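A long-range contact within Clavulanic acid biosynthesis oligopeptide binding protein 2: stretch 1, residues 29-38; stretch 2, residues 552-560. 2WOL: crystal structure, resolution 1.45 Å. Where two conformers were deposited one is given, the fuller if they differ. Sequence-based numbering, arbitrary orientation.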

# COMPACT_ATOMS: atom_id res chain seq x y z
N ARG A 29 -9.89 20.91 18.15
CA ARG A 29 -8.56 21.50 18.06
C ARG A 29 -7.87 21.47 19.43
O ARG A 29 -6.82 22.07 19.62
N ARG A 30 -8.47 20.76 20.38
CA ARG A 30 -7.94 20.70 21.74
C ARG A 30 -6.60 19.96 21.78
O ARG A 30 -6.53 18.78 21.44
N ARG A 31 -5.56 20.67 22.21
CA ARG A 31 -4.24 20.08 22.37
C ARG A 31 -4.08 19.48 23.76
O ARG A 31 -4.70 19.94 24.72
N GLY A 32 -3.24 18.44 23.86
CA GLY A 32 -2.90 17.85 25.15
C GLY A 32 -3.17 16.36 25.21
O GLY A 32 -3.82 15.80 24.32
N GLY A 33 -2.66 15.72 26.26
CA GLY A 33 -2.93 14.32 26.52
C GLY A 33 -1.96 13.38 25.83
O GLY A 33 -1.12 13.81 25.03
N THR A 34 -2.09 12.10 26.16
CA THR A 34 -1.26 11.06 25.58
C THR A 34 -2.13 10.16 24.72
O THR A 34 -3.11 9.59 25.21
N LEU A 35 -1.78 10.04 23.44
CA LEU A 35 -2.50 9.14 22.54
C LEU A 35 -1.92 7.74 22.71
O LEU A 35 -0.74 7.51 22.43
N ARG A 36 -2.75 6.82 23.17
CA ARG A 36 -2.33 5.45 23.45
C ARG A 36 -2.65 4.55 22.27
O ARG A 36 -3.81 4.23 22.01
N LEU A 37 -1.60 4.16 21.55
CA LEU A 37 -1.73 3.31 20.37
C LEU A 37 -1.29 1.89 20.69
O LEU A 37 -0.55 1.66 21.65
N VAL A 38 -1.74 0.95 19.88
CA VAL A 38 -1.36 -0.44 20.07
C VAL A 38 -1.12 -1.13 18.71
O VAL A 38 -1.71 -0.75 17.70
N ASP A 552 -6.08 8.26 9.93
CA ASP A 552 -4.93 9.17 9.91
C ASP A 552 -4.55 9.52 11.35
O ASP A 552 -5.03 10.50 11.92
N ILE A 553 -3.68 8.70 11.92
CA ILE A 553 -3.23 8.84 13.30
C ILE A 553 -2.79 10.26 13.64
O ILE A 553 -3.14 10.78 14.69
N GLN A 554 -2.04 10.89 12.74
CA GLN A 554 -1.46 12.21 13.01
C GLN A 554 -2.51 13.29 13.26
O GLN A 554 -2.22 14.30 13.91
N ALA A 555 -3.71 13.09 12.74
CA ALA A 555 -4.79 14.07 12.88
C ALA A 555 -5.51 13.99 14.23
O ALA A 555 -6.24 14.91 14.61
N MET A 556 -5.30 12.90 14.95
CA MET A 556 -6.07 12.59 16.15
C MET A 556 -5.67 13.42 17.36
O MET A 556 -4.51 13.80 17.50
N GLY A 557 -6.64 13.68 18.22
CA GLY A 557 -6.38 14.25 19.54
C GLY A 557 -7.16 13.49 20.60
O GLY A 557 -7.74 12.43 20.33
N LEU A 558 -7.17 14.04 21.81
CA LEU A 558 -7.90 13.46 22.93
C LEU A 558 -8.92 14.47 23.44
O LEU A 558 -8.64 15.67 23.50
N ALA A 559 -10.11 13.98 23.78
CA ALA A 559 -11.14 14.83 24.37
C ALA A 559 -10.77 15.17 25.81
O ALA A 559 -10.13 14.38 26.50
N GLU A 560 -11.17 16.36 26.25
CA GLU A 560 -10.87 16.84 27.60
C GLU A 560 -11.59 15.98 28.64
O GLU A 560 -12.63 15.39 28.34

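The two stretches, whose touching residues are at least 516 apart in sequence, meet without any direct backbone-to-backbone hydrogen bond; a single arginine and two waters supply the polar link. R30 points toward stretch 2 with chi1 t, chi2 off-well at -101° and chi3 t, which lays its guanidinium along the backbone of 558-560. NH1 of R30 donates to the carbonyl O of L558 at 3.0 Å, with that oxygen at the edge of the guanidinium, near its plane. NE of R30 forms a salt bridge with OE2 of E560, also at 3.0 Å, though the hydrogen bond within it is weak, bent to 134°. The CA of E560 lies over one face of the group. E560 leaves its backbone sideways, and off-well chi1 and chi2 bring its carboxylate back to the arginine. A long side chain with several donors can thus serve a carbonyl and a carboxylate together.

Water 1 links the O of R30 to the O of L558, 2.8 Å from each. Water 2 accepts from the N of L558 at 2.9 Å and lies 2.8 Å from the O of R30 and 2.7 Å from the O of G32, so the loop carbonyls of R30 and G32 are joined to the backbone N of L558, which lies too far from either to bond directly. At G32's backbone angles a CB would jam against the preceding carbonyl O.

Next to these polar links are apolar contacts. L558 (m, m) points toward stretch 1, and its CD2 approaches the backbone N of L35 at 3.7 Å and the CB of L35 at 4.1 Å. G33 suits its place twice over: its phi is positive, and a CB there would come within 3.4 Å of CG of L558. L35 (t, p) starts sideways, but its CD2 reaches CG2 of I553 at 4.0 Å and CB of M556 (m, t, t; toward stretch 1) at 4.3 Å. L37 (m, t) points inward, its CD1 3.7 Å from CG2 of I553 (m, m), which also points toward stretch 1 and whose CG2 branch meets both L35 and L37.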

# COMPACT_ATOMS: atom_id res chain seq x y z
CB ARG A 29 -8.63 22.94 17.54
CG ARG A 29 -9.21 23.08 16.15
CD ARG A 29 -9.08 24.51 15.65
NE ARG A 29 -9.69 24.71 14.34
CZ ARG A 29 -10.98 24.98 14.14
NH1 ARG A 29 -11.82 25.08 15.17
NH2 ARG A 29 -11.44 25.14 12.91
CB ARG A 30 -8.95 20.08 22.71
CG ARG A 30 -8.48 20.03 24.17
CD ARG A 30 -7.99 18.65 24.56
NE ARG A 30 -7.34 18.64 25.87
CZ ARG A 30 -6.82 17.56 26.44
NH1 ARG A 30 -6.88 16.38 25.83
NH2 ARG A 30 -6.25 17.65 27.63
CB ARG A 31 -3.15 21.13 22.14
CG ARG A 31 -3.18 21.79 20.78
CD ARG A 31 -2.24 22.98 20.72
NE ARG A 31 -2.55 23.84 19.58
CZ ARG A 31 -1.97 25.01 19.33
NH1 ARG A 31 -1.02 25.48 20.13
NH2 ARG A 31 -2.34 25.72 18.27
CB THR A 34 -0.55 10.25 26.68
OG1 THR A 34 0.32 11.12 27.41
CG2 THR A 34 0.26 9.11 26.09
CB LEU A 35 -2.39 9.61 21.09
CG LEU A 35 -3.14 8.80 20.02
CD1 LEU A 35 -4.67 8.85 20.20
CD2 LEU A 35 -2.75 9.28 18.64
CB ARG A 36 -2.98 4.94 24.73
CG ARG A 36 -2.54 5.69 25.99
CD ARG A 36 -3.40 5.33 27.20
NE ARG A 36 -3.44 3.89 27.44
CZ ARG A 36 -2.54 3.20 28.14
NH1 ARG A 36 -1.49 3.80 28.70
NH2 ARG A 36 -2.69 1.89 28.29
CB LEU A 37 -0.89 3.87 19.21
CG LEU A 37 -1.21 5.30 18.74
CD1 LEU A 37 -0.28 5.71 17.63
CD2 LEU A 37 -2.66 5.41 18.29
CB VAL A 38 -2.40 -1.20 20.95
CG1 VAL A 38 -3.76 -1.30 20.26
CG2 VAL A 38 -1.87 -2.57 21.38
CB ASP A 552 -5.23 10.42 9.10
CG ASP A 552 -3.97 11.21 8.76
OD1 ASP A 552 -2.86 10.65 8.88
OD2 ASP A 552 -4.11 12.39 8.36
CB ILE A 553 -2.06 7.86 13.59
CG1 ILE A 553 -2.47 6.41 13.28
CG2 ILE A 553 -1.54 8.03 15.02
CD1 ILE A 553 -3.63 5.86 14.10
CB GLN A 554 -0.49 12.62 11.89
CG GLN A 554 -1.13 12.97 10.56
CD GLN A 554 -1.61 14.41 10.50
OE1 GLN A 554 -1.10 15.27 11.22
NE2 GLN A 554 -2.59 14.68 9.64
CB ALA A 555 -5.79 13.91 11.75
CB MET A 556 -5.94 11.12 16.51
CG MET A 556 -6.59 10.19 15.52
SD MET A 556 -6.17 8.49 15.89
CE MET A 556 -7.15 7.66 14.65
CB LEU A 558 -6.95 13.08 24.07
CG LEU A 558 -5.95 11.92 23.91
CD1 LEU A 558 -6.64 10.65 23.41
CD2 LEU A 558 -4.75 12.29 23.02
CB ALA A 559 -12.49 14.13 24.33
CB GLU A 560 -11.32 18.30 27.75
CG GLU A 560 -10.39 19.17 28.61
CD GLU A 560 -9.64 20.21 27.78
OE1 GLU A 560 -10.28 20.87 26.93
OE2 GLU A 560 -8.42 20.39 28.00
O HOH W 1 -8.55 16.94 20.96
O HOH W 2 -5.38 16.27 22.11